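Local coordinates for anti-sigma-I factor RsgI3 (Clostridium thermocellum, PDB 6QE7), which probably holds back the sigma factor SigI3 and senses plant cell-wall polysaccharide outside the cell through its pectin-binding pair of PA14 domains, at residues 60-65 with 97-102; 74-79 with 105-110; 221-226 with 255-260. All coordinates share one frame; numbering follows the deposited sequence.

Interaction 1. Residues 60-65 with 97-102; sequences ETYTFY and IYLEAG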
loop_
_atom_site.group_PDB
_atom_site.type_symbol
_atom_site.label_atom_id
_atom_site.label_comp_id
_atom_site.label_asym_id
_atom_site.label_seq_id
_atom_site.Cartn_x
_atom_site.Cartn_y
_atom_site.Cartn_z
ATOM N N GLU A 60 -29.011 24.196 -0.567
ATOM C CA GLU A 60 -29.954 23.258 -1.248
ATOM C C GLU A 60 -29.580 21.793 -0.991
ATOM O O GLU A 60 -28.528 21.518 -0.374
ATOM C CB GLU A 60 -30.006 23.469 -2.767
ATOM C CG GLU A 60 -30.186 24.919 -3.137
ATOM C CD GLU A 60 -30.550 25.224 -4.570
ATOM O OE1 GLU A 60 -30.565 24.315 -5.477
ATOM O OE2 GLU A 60 -30.886 26.395 -4.766
ATOM N N THR A 61 -30.423 20.909 -1.500
ATOM C CA THR A 61 -30.158 19.464 -1.567
ATOM C C THR A 61 -29.204 19.226 -2.750
ATOM O O THR A 61 -29.662 19.105 -3.945
ATOM C CB THR A 61 -31.482 18.682 -1.517
ATOM O OG1 THR A 61 -32.049 18.939 -0.218
ATOM C CG2 THR A 61 -31.277 17.192 -1.709
ATOM N N TYR A 62 -27.927 19.017 -2.443
ATOM C CA TYR A 62 -26.979 18.656 -3.524
ATOM C C TYR A 62 -27.019 17.161 -3.741
ATOM O O TYR A 62 -27.168 16.379 -2.790
ATOM C CB TYR A 62 -25.577 19.167 -3.231
ATOM C CG TYR A 62 -25.387 20.622 -3.555
ATOM C CD1 TYR A 62 -25.630 21.608 -2.607
ATOM C CD2 TYR A 62 -24.986 21.007 -4.830
ATOM C CE1 TYR A 62 -25.439 22.944 -2.914
ATOM C CE2 TYR A 62 -24.838 22.336 -5.160
ATOM C CZ TYR A 62 -25.034 23.303 -4.191
ATOM O OH TYR A 62 -24.854 24.610 -4.516
ATOM N N THR A 63 -26.913 16.773 -5.001
ATOM C CA THR A 63 -26.541 15.416 -5.443
ATOM C C THR A 63 -25.068 15.498 -5.862
ATOM O O THR A 63 -24.745 16.402 -6.663
ATOM C CB THR A 63 -27.511 14.903 -6.513
ATOM O OG1 THR A 63 -28.836 15.010 -5.984
ATOM C CG2 THR A 63 -27.212 13.486 -6.990
ATOM N N PHE A 64 -24.190 14.672 -5.272
ATOM C CA PHE A 64 -22.832 14.358 -5.796
ATOM C C PHE A 64 -22.909 13.081 -6.624
ATOM O O PHE A 64 -23.675 12.082 -6.322
ATOM C CB PHE A 64 -21.817 14.188 -4.675
ATOM C CG PHE A 64 -21.562 15.490 -4.034
ATOM C CD1 PHE A 64 -22.486 16.022 -3.154
ATOM C CD2 PHE A 64 -20.492 16.254 -4.408
ATOM C CE1 PHE A 64 -22.262 17.251 -2.568
ATOM C CE2 PHE A 64 -20.256 17.467 -3.794
ATOM C CZ PHE A 64 -21.148 17.970 -2.890
ATOM N N TYR A 65 -22.213 13.136 -7.750
ATOM C CA TYR A 65 -22.065 11.980 -8.668
ATOM C C TYR A 65 -20.569 11.739 -8.916
ATOM O O TYR A 65 -19.807 12.697 -9.105
ATOM C CB TYR A 65 -22.689 12.200 -10.041
ATOM C CG TYR A 65 -24.014 12.919 -10.083
ATOM C CD1 TYR A 65 -24.133 14.273 -9.762
ATOM C CD2 TYR A 65 -25.156 12.228 -10.455
ATOM C CE1 TYR A 65 -25.367 14.915 -9.859
ATOM C CE2 TYR A 65 -26.390 12.856 -10.532
ATOM C CZ TYR A 65 -26.495 14.203 -10.229
ATOM O OH TYR A 65 -27.752 14.769 -10.279
ATOM N N ILE A 97 -26.993 15.239 -0.007
ATOM C CA ILE A 97 -26.630 15.823 1.294
ATOM C C ILE A 97 -27.062 17.286 1.193
ATOM O O ILE A 97 -26.974 17.874 0.101
ATOM C CB ILE A 97 -25.118 15.656 1.542
ATOM C CG1 ILE A 97 -24.721 16.264 2.870
ATOM C CG2 ILE A 97 -24.315 16.293 0.417
ATOM C CD1 ILE A 97 -23.416 15.712 3.480
ATOM N N TYR A 98 -27.466 17.879 2.299
ATOM C CA TYR A 98 -27.955 19.263 2.294
ATOM C C TYR A 98 -26.778 20.140 2.656
ATOM O O TYR A 98 -26.157 19.893 3.701
ATOM C CB TYR A 98 -29.146 19.476 3.228
ATOM C CG TYR A 98 -29.648 20.894 3.268
ATOM C CD1 TYR A 98 -29.013 21.817 4.076
ATOM C CD2 TYR A 98 -30.689 21.335 2.471
ATOM C CE1 TYR A 98 -29.403 23.150 4.110
ATOM C CE2 TYR A 98 -31.117 22.663 2.519
ATOM C CZ TYR A 98 -30.450 23.587 3.319
ATOM O OH TYR A 98 -30.805 24.916 3.459
ATOM N N LEU A 99 -26.485 21.141 1.804
ATOM C CA LEU A 99 -25.400 22.113 2.104
ATOM C C LEU A 99 -25.943 23.553 2.018
ATOM O O LEU A 99 -26.965 23.806 1.289
ATOM C CB LEU A 99 -24.237 21.878 1.123
ATOM C CG LEU A 99 -23.781 20.420 0.970
ATOM C CD1 LEU A 99 -22.945 20.299 -0.273
ATOM C CD2 LEU A 99 -22.999 19.978 2.208
ATOM N N GLU A 100 -25.180 24.417 2.667
ATOM C CA GLU A 100 -25.344 25.870 2.845
ATOM C C GLU A 100 -24.369 26.661 1.933
ATOM O O GLU A 100 -23.122 26.521 2.077
ATOM C CB GLU A 100 -25.074 26.186 4.312
ATOM C CG GLU A 100 -26.043 25.532 5.268
ATOM C CD GLU A 100 -25.946 26.252 6.606
ATOM O OE1 GLU A 100 -26.218 27.511 6.653
ATOM O OE2 GLU A 100 -25.521 25.599 7.571
ATOM N N ALA A 101 -24.937 27.486 1.057
ATOM C CA ALA A 101 -24.254 28.455 0.172
ATOM C C ALA A 101 -23.064 29.101 0.890
ATOM O O ALA A 101 -23.229 29.621 1.979
ATOM C CB ALA A 101 -25.278 29.481 -0.245
ATOM N N GLY A 102 -21.871 29.029 0.297
ATOM C CA GLY A 102 -20.689 29.788 0.747
ATOM C C GLY A 102 -19.907 29.146 1.872
ATOM O O GLY A 102 -18.799 29.642 2.190
#

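Interaction 2. Residues 74-79 with 105-110; sequences LWVDGV and YDIKME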
loop_
_atom_site.group_PDB
_atom_site.type_symbol
_atom_site.label_atom_id
_atom_site.label_comp_id
_atom_site.label_asym_id
_atom_site.label_seq_id
_atom_site.Cartn_x
_atom_site.Cartn_y
_atom_site.Cartn_z
ATOM N N LEU A 74 -16.594 8.415 -1.752
ATOM C CA LEU A 74 -16.722 9.892 -1.626
ATOM C C LEU A 74 -17.229 10.248 -0.262
ATOM O O LEU A 74 -18.339 9.784 0.076
ATOM C CB LEU A 74 -17.706 10.451 -2.671
ATOM C CG LEU A 74 -17.820 11.976 -2.715
ATOM C CD1 LEU A 74 -16.480 12.616 -2.950
ATOM C CD2 LEU A 74 -18.807 12.421 -3.796
ATOM N N TRP A 75 -16.474 11.105 0.423
ATOM C CA TRP A 75 -16.883 11.774 1.676
ATOM C C TRP A 75 -17.105 13.242 1.381
ATOM O O TRP A 75 -16.193 13.891 0.781
ATOM C CB TRP A 75 -15.885 11.633 2.843
ATOM C CG TRP A 75 -15.611 10.256 3.312
ATOM C CD1 TRP A 75 -16.082 9.683 4.438
ATOM C CD2 TRP A 75 -14.702 9.303 2.746
ATOM N NE1 TRP A 75 -15.590 8.420 4.560
ATOM C CE2 TRP A 75 -14.699 8.175 3.577
ATOM C CE3 TRP A 75 -13.932 9.262 1.585
ATOM C CZ2 TRP A 75 -13.933 7.035 3.334
ATOM C CZ3 TRP A 75 -13.162 8.145 1.352
ATOM C CH2 TRP A 75 -13.178 7.036 2.199
ATOM N N VAL A 76 -18.242 13.755 1.837
ATOM C CA VAL A 76 -18.495 15.225 1.942
ATOM C C VAL A 76 -18.925 15.526 3.390
ATOM O O VAL A 76 -19.781 14.830 3.920
ATOM C CB VAL A 76 -19.541 15.671 0.910
ATOM C CG1 VAL A 76 -19.881 17.163 1.062
ATOM C CG2 VAL A 76 -19.148 15.344 -0.516
ATOM N N ASP A 77 -18.261 16.457 4.044
ATOM C CA ASP A 77 -18.652 16.913 5.407
ATOM C C ASP A 77 -18.511 15.738 6.355
ATOM O O ASP A 77 -19.248 15.720 7.360
ATOM C CB ASP A 77 -20.093 17.437 5.427
ATOM C CG ASP A 77 -20.345 18.270 6.661
ATOM O OD1 ASP A 77 -19.332 18.846 7.214
ATOM O OD2 ASP A 77 -21.510 18.317 7.063
ATOM N N GLY A 78 -17.577 14.830 6.018
ATOM C CA GLY A 78 -17.218 13.673 6.825
ATOM C C GLY A 78 -18.264 12.609 6.702
ATOM O O GLY A 78 -18.087 11.609 7.285
ATOM N N VAL A 79 -19.263 12.781 5.847
ATOM C CA VAL A 79 -20.266 11.737 5.589
ATOM C C VAL A 79 -19.753 10.894 4.429
ATOM O O VAL A 79 -19.352 11.463 3.396
ATOM C CB VAL A 79 -21.659 12.330 5.301
ATOM C CG1 VAL A 79 -22.614 11.239 5.007
ATOM C CG2 VAL A 79 -22.146 13.241 6.428
ATOM N N TYR A 105 -16.838 22.826 2.877
ATOM C CA TYR A 105 -17.041 21.479 3.474
ATOM C C TYR A 105 -15.839 20.597 3.091
ATOM O O TYR A 105 -15.411 20.641 1.903
ATOM C CB TYR A 105 -18.391 20.924 3.010
ATOM C CG TYR A 105 -19.626 21.666 3.475
ATOM C CD1 TYR A 105 -20.174 21.489 4.743
ATOM C CD2 TYR A 105 -20.285 22.538 2.627
ATOM C CE1 TYR A 105 -21.321 22.170 5.155
ATOM C CE2 TYR A 105 -21.427 23.209 3.018
ATOM C CZ TYR A 105 -21.962 23.050 4.291
ATOM O OH TYR A 105 -23.142 23.726 4.612
ATOM N N ASP A 106 -15.301 19.796 4.015
ATOM C CA ASP A 106 -14.325 18.710 3.673
ATOM C C ASP A 106 -14.899 17.831 2.552
ATOM O O ASP A 106 -16.087 17.568 2.482
ATOM C CB ASP A 106 -13.938 17.834 4.856
ATOM C CG ASP A 106 -13.136 18.586 5.886
ATOM O OD1 ASP A 106 -12.567 19.625 5.539
ATOM O OD2 ASP A 106 -13.085 18.127 7.024
ATOM N N ILE A 107 -14.070 17.552 1.571
ATOM C CA ILE A 107 -14.351 16.561 0.524
ATOM C C ILE A 107 -13.106 15.660 0.369
ATOM O O ILE A 107 -11.975 16.090 0.571
ATOM C CB ILE A 107 -14.822 17.258 -0.749
ATOM C CG1 ILE A 107 -15.273 16.218 -1.765
ATOM C CG2 ILE A 107 -13.718 18.147 -1.306
ATOM C CD1 ILE A 107 -16.237 16.737 -2.795
ATOM N N LYS A 108 -13.355 14.358 0.267
ATOM C CA LYS A 108 -12.311 13.383 0.005
ATOM C C LYS A 108 -12.896 12.374 -0.957
ATOM O O LYS A 108 -13.980 11.855 -0.716
ATOM C CB LYS A 108 -11.858 12.701 1.292
ATOM C CG LYS A 108 -10.971 11.482 1.023
ATOM C CD LYS A 108 -10.301 11.006 2.284
ATOM C CE LYS A 108 -11.306 10.647 3.389
ATOM N NZ LYS A 108 -10.597 10.068 4.555
ATOM N N MET A 109 -12.207 12.187 -2.068
ATOM C CA MET A 109 -12.584 11.192 -3.044
ATOM C C MET A 109 -11.380 10.284 -3.227
ATOM O O MET A 109 -10.313 10.785 -3.566
ATOM C CB MET A 109 -13.003 11.857 -4.353
ATOM C CG MET A 109 -13.253 10.854 -5.417
ATOM S SD MET A 109 -14.130 11.633 -6.838
ATOM C CE MET A 109 -14.062 10.331 -8.071
ATOM N N GLU A 110 -11.603 8.985 -2.986
ATOM C CA GLU A 110 -10.607 7.900 -3.180
ATOM C C GLU A 110 -11.047 7.144 -4.403
ATOM O O GLU A 110 -12.251 6.982 -4.606
ATOM C CB GLU A 110 -10.509 7.017 -1.923
ATOM C CG GLU A 110 -9.810 7.772 -0.812
ATOM C CD GLU A 110 -9.641 7.012 0.502
ATOM O OE1 GLU A 110 -10.164 5.944 0.615
ATOM O OE2 GLU A 110 -8.905 7.488 1.332
HETATM O O HOH W 1 -16.694 19.933 6.444
#

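Interaction 3. Residues 221-226 with 255-260; sequences RVWINN and DIKVEY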
loop_
_atom_site.group_PDB
_atom_site.type_symbol
_atom_site.label_atom_id
_atom_site.label_comp_id
_atom_site.label_asym_id
_atom_site.label_seq_id
_atom_site.Cartn_x
_atom_site.Cartn_y
_atom_site.Cartn_z
ATOM N N ARG A 221 10.212 -18.648 11.369
ATOM C CA ARG A 221 8.752 -18.510 11.132
ATOM C C ARG A 221 8.520 -17.394 10.108
ATOM O O ARG A 221 9.239 -16.357 10.183
ATOM C CB ARG A 221 8.034 -18.190 12.444
ATOM C CG ARG A 221 8.036 -19.329 13.446
ATOM C CD ARG A 221 7.203 -18.912 14.641
ATOM N NE ARG A 221 6.834 -20.139 15.334
ATOM C CZ ARG A 221 7.191 -20.430 16.575
ATOM N NH1 ARG A 221 7.927 -19.588 17.285
ATOM N NH2 ARG A 221 6.788 -21.568 17.111
ATOM N N VAL A 222 7.531 -17.601 9.225
ATOM C CA VAL A 222 7.073 -16.598 8.205
ATOM C C VAL A 222 5.549 -16.476 8.235
ATOM O O VAL A 222 4.840 -17.477 8.105
ATOM C CB VAL A 222 7.526 -16.912 6.797
ATOM C CG1 VAL A 222 7.028 -15.824 5.840
ATOM C CG2 VAL A 222 9.062 -17.096 6.708
ATOM N N TRP A 223 5.109 -15.262 8.474
ATOM C CA TRP A 223 3.725 -14.815 8.254
ATOM C C TRP A 223 3.650 -13.883 7.027
ATOM O O TRP A 223 4.501 -12.974 6.902
ATOM C CB TRP A 223 3.290 -14.011 9.451
ATOM C CG TRP A 223 3.131 -14.774 10.722
ATOM C CD1 TRP A 223 1.979 -15.237 11.288
ATOM C CD2 TRP A 223 4.185 -15.046 11.643
ATOM N NE1 TRP A 223 2.251 -15.779 12.509
ATOM C CE2 TRP A 223 3.593 -15.660 12.773
ATOM C CE3 TRP A 223 5.537 -14.771 11.647
ATOM C CZ2 TRP A 223 4.340 -16.045 13.887
ATOM C CZ3 TRP A 223 6.295 -15.187 12.736
ATOM C CH2 TRP A 223 5.693 -15.778 13.846
ATOM N N ILE A 224 2.677 -14.128 6.158
ATOM C CA ILE A 224 2.257 -13.258 5.026
ATOM C C ILE A 224 0.765 -13.005 5.200
ATOM O O ILE A 224 0.017 -13.972 5.452
ATOM C CB ILE A 224 2.573 -13.871 3.651
ATOM C CG1 ILE A 224 4.052 -14.254 3.532
ATOM C CG2 ILE A 224 2.201 -12.892 2.526
ATOM C CD1 ILE A 224 4.955 -13.067 3.178
ATOM N N ASN A 225 0.375 -11.767 5.119
ATOM C CA ASN A 225 -1.053 -11.382 5.283
ATOM C C ASN A 225 -1.543 -11.860 6.655
ATOM O O ASN A 225 -2.666 -12.348 6.728
ATOM C CB ASN A 225 -1.891 -11.964 4.144
ATOM C CG ASN A 225 -3.280 -11.345 4.089
ATOM O OD1 ASN A 225 -3.481 -10.163 4.389
ATOM N ND2 ASN A 225 -4.234 -12.159 3.675
ATOM N N ASN A 226 -0.664 -11.901 7.670
ATOM C CA ASN A 226 -0.977 -12.382 9.050
ATOM C C ASN A 226 -1.354 -13.857 9.044
ATOM O O ASN A 226 -2.088 -14.254 9.930
ATOM C CB ASN A 226 -2.098 -11.552 9.671
ATOM C CG ASN A 226 -1.720 -10.095 9.520
ATOM O OD1 ASN A 226 -0.723 -9.678 10.087
ATOM N ND2 ASN A 226 -2.395 -9.362 8.653
ATOM N N ASP A 255 0.926 -7.532 4.861
ATOM C CA ASP A 255 1.832 -7.612 6.030
ATOM C C ASP A 255 2.828 -8.749 5.796
ATOM O O ASP A 255 2.483 -9.869 5.231
ATOM C CB ASP A 255 1.043 -7.783 7.335
ATOM C CG ASP A 255 0.258 -6.548 7.714
ATOM O OD1 ASP A 255 0.844 -5.459 7.722
ATOM O OD2 ASP A 255 -0.919 -6.674 7.909
ATOM N N ILE A 256 4.041 -8.547 6.319
ATOM C CA ILE A 256 5.023 -9.647 6.338
ATOM C C ILE A 256 5.709 -9.585 7.716
ATOM O O ILE A 256 6.079 -8.484 8.140
ATOM C CB ILE A 256 6.020 -9.573 5.164
ATOM C CG1 ILE A 256 7.079 -10.686 5.289
ATOM C CG2 ILE A 256 6.683 -8.199 5.045
ATOM C CD1 ILE A 256 8.033 -10.872 4.119
ATOM N N LYS A 257 5.859 -10.740 8.349
ATOM C CA LYS A 257 6.699 -10.958 9.552
ATOM C C LYS A 257 7.541 -12.193 9.284
ATOM O O LYS A 257 7.004 -13.224 8.760
ATOM C CB LYS A 257 5.851 -11.025 10.819
ATOM C CG LYS A 257 6.679 -11.144 12.109
ATOM C CD LYS A 257 5.879 -10.829 13.400
ATOM C CE LYS A 257 4.693 -11.752 13.557
ATOM N NZ LYS A 257 4.008 -11.568 14.868
ATOM N N VAL A 258 8.838 -12.053 9.549
ATOM C CA VAL A 258 9.822 -13.147 9.499
ATOM C C VAL A 258 10.576 -13.123 10.839
ATOM O O VAL A 258 11.061 -12.029 11.283
ATOM C CB VAL A 258 10.781 -13.058 8.284
ATOM C CG1 VAL A 258 11.813 -14.199 8.258
ATOM C CG2 VAL A 258 10.030 -13.115 6.980
ATOM N N GLU A 259 10.679 -14.305 11.447
ATOM C CA GLU A 259 11.451 -14.547 12.706
ATOM C C GLU A 259 12.508 -15.645 12.433
ATOM O O GLU A 259 12.226 -16.670 11.757
ATOM C CB GLU A 259 10.526 -14.845 13.895
ATOM C CG GLU A 259 9.726 -13.662 14.439
ATOM C CD GLU A 259 8.665 -13.928 15.520
ATOM O OE1 GLU A 259 8.331 -15.103 15.772
ATOM O OE2 GLU A 259 8.115 -12.950 16.038
ATOM N N TYR A 260 13.709 -15.409 12.948
ATOM C CA TYR A 260 14.899 -16.278 12.794
ATOM C C TYR A 260 15.539 -16.456 14.176
ATOM O O TYR A 260 15.756 -15.488 14.897
ATOM C CB TYR A 260 15.945 -15.653 11.860
ATOM C CG TYR A 260 17.212 -16.461 11.741
ATOM C CD1 TYR A 260 17.150 -17.739 11.223
ATOM C CD2 TYR A 260 18.445 -16.016 12.172
ATOM C CE1 TYR A 260 18.269 -18.534 11.102
ATOM C CE2 TYR A 260 19.574 -16.836 12.133
ATOM C CZ TYR A 260 19.496 -18.099 11.579
ATOM O OH TYR A 260 20.561 -18.968 11.453
HETATM O O HOH W 2 -2.022 -8.109 5.148
HETATM O O HOH W 3 2.050 -11.113 7.742
#

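Interaction 1. Residues 60-65 with 97-102
Tyr62 and Phe64 meet Ile97 and Leu99 on the inner face of an antiparallel strand pair in the first PA14 domain, a beta-sandwich fold. The backbones are joined by four hydrogen bonds. Glu60 pairs with Leu99, and Tyr62 with Ile97, each through N-H to O bonds in both directions. The Leu99 N to Glu60 O bond is the straightest, at 162°. The tight part is hydrophobic. Leu99 CD1 is the hub: it lies 3.8 Å from Tyr62 CD1 and 3.9 Å from Phe64 CE1. It sits at the edge of the Phe64 ring, near the ring plane, and the two side chains meet tip to tip. Ile97 CG2 comes to 3.7 Å from Phe64 CE1. CG2 lies between the backbone N and the carbonyl carbon of Ile97, while CG1 stands anti to N (chi1 179°) and leads away from the contact. Leu81 of strand 79-84 packs on both Phe64 and Ile97. Tyr62 OH is hydrogen-bonded to the backbone N of Tyr58. The Glu60 carboxylate is hydrogen-bonded to Ser126 OG and Ser128 OG.

The other face is the loose, solvent-facing side of the chain. It holds Thr61 and Tyr98, a non-hydrogen-bonded pair. The Tyr98 ring reaches back across the backbone of Glu60, with Glu60 O over one face. Thr61 OG1 approaches the ring edge, 3.8 Å from Tyr98 CD2.

Interaction 2. Residues 74-79 with 105-110
Trp75 and Lys108 centre an antiparallel strand pairing with an aromatic-lysine contact on one face, and it lies in the larger sheet of the first PA14 domain. Strand 74-76 runs antiparallel to 105-110, the two directions 178° apart. Trp75 and Lys108 form the hydrogen-bonded pair; Trp75 N to Lys108 O is nearly straight (173°). Their side chains lie side by side and point the same way. Lys108 bends at chi3 (58°), which brings CE over the indole, 3.7 Å from the centroid of the Trp75 six-membered ring. Lys108 NZ stands almost on the ring normal, 4.4 Å from the same centroid, so a CH-pi contact and a cation-pi contact share one face. The carboxylate of Glu110 comes to the ring edge, with OE1 3.6 Å from Trp75 CH2. Its other oxygen, OE2, makes a salt bridge to Arg49.

The opposite face belongs to the core of the PA14 beta-sandwich. Leu74 CD1 packs 3.8 Å from Met109 CB, and Val76 CG2 packs 4.0 Å from Ile107 CD1. Leu122 of the facing sheet touches Leu74, Ile107 and Met109. Phe64 touches Leu74 and Val76.

A type I' turn from Val76 to Val79 reverses the first strand into 79-84. Asp77 N still reaches Asp106 O, at 2.9 Å. A water donates to Asp77 OD1 and accepts from Asp106 N, bridging the strand ends. The same oxygen, Asp77 OD1, lies at the edge of the Tyr105 ring, 3.7 Å from Tyr105 CD1.

Interaction 3. Residues 221-226 with 255-260
Trp223 meets Lys257 and Glu259 on one face of the antiparallel pair of strands 221-224 and 255-260. The lysine chain bends at chi3 (59°), which carries its end over the indole. Lys257 CE is 3.8 Å from the centroid of the Trp223 six-membered ring, and NZ stands above that ring, 5° off its normal, in a cation-pi contact. Glu259 comes to the ring edge instead. Its OE1 is 3.3 Å from Trp223 CH2, and carboxylate and ring planes stand 80° apart.

At the turn end, Asn226 ND2 donates to the anti lone pair of Asp255 OD2 at 3.2 Å, with the oxygen near the amide plane. Asp255 CB points toward the other strand, which places OD2 beside Asn226. One water donates to Asn225 OD1 and accepts from Asp255 N. A second water accepts from Asn226 N, with a weak bond to Asp255 O.

On the buried face, Ile224 CD1 lies 3.8 Å from Ile256 CG1. Val222 CG2 lies 4.1 Å from Val258 CG2. Leu271 of the facing sheet covers Ile256 and Val258.

Backbone bonds set the pairing of the strands. Arg221 with Glu259 and Trp223 with Lys257 are doubly bonded pairs, and Asn225 N adds a bond to Asp255 O. Farther out, Arg197 forms a salt bridge with Glu259 OE2, which would help hold the carboxylate at the indole edge. Arg221 NE makes a salt bridge with Asp231 OD1, and the Arg221 guanidinium also makes a cation-pi contact with Trp233. With one face apolar and buried, the other carrying Trp223, Lys257 and the buried Glu259, this strand pair belongs to the beta-sandwich of the second PA14 domain.

Overall arrangement
Of the segments in these contacts, 60-65 on strand 60-69 comes first and leads into 72-76. After the hairpin to 79-84, strand 91-99 returns to pair with 60-69 and closes interaction 1. Strand 105-113 pairs with 72-76 and closes interaction 2. The segments alternate along the chain, so the two contacts cross. They lie in the two facing sheets of the first PA14 domain and touch: Leu99 packs on Tyr105, and Glu100 N is hydrogen-bonded to Tyr105 OH. Interaction 3 follows in series, closing a separate loop in the second PA14 domain. It is the counterpart of interaction 2, with centres about 35 Å apart, and touches neither earlier contact.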